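Restriction endonuclease (Mycobacterium sp., PDB 4F0Q) probably cleaves DNA that carries methylated cytosine, acting as a tetrameric, modification-dependent restriction endonuclease. Local coordinates at residues Glu301-Arg306 with Ala435-Glu440. Numbering follows the deposited sequence.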
loop_
_atom_site.group_PDB
_atom_site.type_symbol
_atom_site.label_atom_id
_atom_site.label_comp_id
_atom_site.label_asym_id
_atom_site.label_seq_id
_atom_site.Cartn_x
_atom_site.Cartn_y
_atom_site.Cartn_z
ATOM N N GLU A 301 5.316 18.307 -13.508
ATOM C CA GLU A 301 5.677 17.185 -12.647
ATOM C C GLU A 301 5.693 17.603 -11.174
ATOM O O GLU A 301 5.194 16.879 -10.308
ATOM C CB GLU A 301 7.029 16.591 -13.058
ATOM C CG GLU A 301 7.020 15.925 -14.426
ATOM C CD GLU A 301 8.384 15.403 -14.835
ATOM O OE1 GLU A 301 9.378 15.734 -14.157
ATOM O OE2 GLU A 301 8.461 14.659 -15.837
ATOM N N LEU A 302 6.259 18.775 -10.897
ATOM C CA LEU A 302 6.280 19.311 -9.536
ATOM C C LEU A 302 4.863 19.594 -9.036
ATOM O O LEU A 302 4.487 19.211 -7.913
ATOM C CB LEU A 302 7.123 20.587 -9.475
ATOM C CG LEU A 302 7.278 21.227 -8.094
ATOM C CD1 LEU A 302 7.924 20.254 -7.121
ATOM C CD2 LEU A 302 8.084 22.513 -8.182
ATOM N N LEU A 303 4.083 20.267 -9.879
ATOM C CA LEU A 303 2.684 20.540 -9.569
ATOM C C LEU A 303 1.935 19.245 -9.282
ATOM O O LEU A 303 1.124 19.182 -8.365
ATOM C CB LEU A 303 2.001 21.282 -10.718
ATOM C CG LEU A 303 0.496 21.494 -10.524
ATOM C CD1 LEU A 303 0.227 22.446 -9.369
ATOM C CD2 LEU A 303 -0.168 21.985 -11.799
ATOM N N ALA A 304 2.220 18.212 -10.067
ATOM C CA ALA A 304 1.571 16.918 -9.898
ATOM C C ALA A 304 1.995 16.254 -8.597
ATOM O O ALA A 304 1.208 15.541 -7.979
ATOM C CB ALA A 304 1.873 16.012 -11.076
ATOM N N SER A 305 3.239 16.478 -8.187
ATOM C CA SER A 305 3.711 15.955 -6.908
ATOM C C SER A 305 2.962 16.622 -5.755
ATOM O O SER A 305 2.493 15.947 -4.829
ATOM C CB SER A 305 5.220 16.157 -6.755
ATOM O OG SER A 305 5.557 17.532 -6.744
ATOM N N ARG A 306 2.841 17.945 -5.821
ATOM C CA ARG A 306 2.113 18.679 -4.786
ATOM C C ARG A 306 0.636 18.284 -4.728
ATOM O O ARG A 306 0.074 18.083 -3.646
ATOM C CB ARG A 306 2.256 20.189 -4.991
ATOM C CG ARG A 306 3.671 20.703 -4.788
ATOM C CD ARG A 306 3.734 22.216 -4.885
ATOM N NE ARG A 306 5.085 22.720 -4.659
ATOM C CZ ARG A 306 5.416 24.008 -4.677
ATOM N NH1 ARG A 306 4.490 24.929 -4.909
ATOM N NH2 ARG A 306 6.671 24.374 -4.462
ATOM N N ALA A 435 3.887 29.773 -11.012
ATOM C CA ALA A 435 5.226 30.350 -11.017
ATOM C C ALA A 435 6.120 29.664 -9.993
ATOM O O ALA A 435 7.326 29.532 -10.204
ATOM C CB ALA A 435 5.167 31.847 -10.751
ATOM N N SER A 436 5.527 29.234 -8.883
ATOM C CA SER A 436 6.259 28.441 -7.903
ATOM C C SER A 436 6.766 27.151 -8.542
ATOM O O SER A 436 7.937 26.792 -8.396
ATOM C CB SER A 436 5.377 28.122 -6.696
ATOM O OG SER A 436 6.047 27.270 -5.786
ATOM N N THR A 437 5.880 26.467 -9.261
ATOM C CA THR A 437 6.241 25.215 -9.925
ATOM C C THR A 437 7.304 25.422 -11.001
ATOM O O THR A 437 8.189 24.583 -11.180
ATOM C CB THR A 437 5.015 24.519 -10.553
ATOM O OG1 THR A 437 4.437 25.365 -11.555
ATOM C CG2 THR A 437 3.973 24.207 -9.487
ATOM N N VAL A 438 7.214 26.539 -11.719
ATOM C CA VAL A 438 8.194 26.850 -12.756
ATOM C C VAL A 438 9.564 27.169 -12.157
ATOM O O VAL A 438 10.598 26.758 -12.686
ATOM C CB VAL A 438 7.727 28.028 -13.640
ATOM C CG1 VAL A 438 8.833 28.473 -14.585
ATOM C CG2 VAL A 438 6.491 27.638 -14.421
ATOM N N ASP A 439 9.565 27.888 -11.040
ATOM C CA ASP A 439 10.810 28.349 -10.433
ATOM C C ASP A 439 11.493 27.309 -9.550
ATOM O O ASP A 439 12.698 27.395 -9.309
ATOM C CB ASP A 439 10.569 29.624 -9.620
ATOM C CG ASP A 439 10.128 30.790 -10.479
ATOM O OD1 ASP A 439 10.586 30.885 -11.636
ATOM O OD2 ASP A 439 9.321 31.612 -9.996
ATOM N N GLU A 440 10.738 26.329 -9.064
ATOM C CA GLU A 440 11.281 25.418 -8.060
ATOM C C GLU A 440 11.383 23.948 -8.476
ATOM O O GLU A 440 11.694 23.096 -7.644
ATOM C CB GLU A 440 10.485 25.537 -6.757
ATOM C CG GLU A 440 10.430 26.948 -6.191
ATOM C CD GLU A 440 9.648 27.028 -4.895
ATOM O OE1 GLU A 440 9.282 25.964 -4.355
ATOM O OE2 GLU A 440 9.398 28.155 -4.419
HETATM O O HOH W 1 8.898 23.415 -4.871
#
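Arg-306 NH2 is the most heavily engaged polar atom between helix segments 301-306 and 435-440, with three partners: a salt bridge to Glu-440 OE1 (3.1 Å), a water lying 2.5 Å from NH2, and a weak hydrogen bond to Ser-436 OG. The same water donates to Glu-440 OE1, so the ion pair is made both directly and through solvent. NH1 gives the better bond to serine, 2.9 Å from Ser-436 OG though bent to 143° at the hydrogen; one hydroxyl oxygen thus accepts from both terminal nitrogens. The arginine reaches this far because its chain is extended from CG to NE, with CG anti to the carbonyl carbon. Glu-440 OE1 lies in the guanidinium plane, at its edge, but the carboxylate is turned 70° from that plane, so a single oxygen makes the bridge instead of a two-pronged pair. Glu-440 OE2 has a long, weak ion pair with Arg-250 of a second subunit.

Apolar packing fills the interface beside this charged group. Leu-302, its CG anti to the backbone N, sends CD2 against the backbone of the other helix, 3.6 Å from both Thr-437 O and Glu-440 C. Thr-437 CG2 approaches the base of Leu-303, 3.7 Å from CB, while Thr-437 OG1 is hydrogen-bonded within its own helix to Leu-434 O and also to Tyr-293.

The segment axes come within 9.1 Å at 118°, a steep crossing that leaves Leu-303 and Thr-437 as the nearest backbone pair. Helix 430-440 therefore lies across helix 297-314 of the PDDEXK-type endonuclease domain; Leu-289 of helix 281-292 packs on Leu-303, and Phe-335 of strand 335-342 touches Ala-304 and Ser-305.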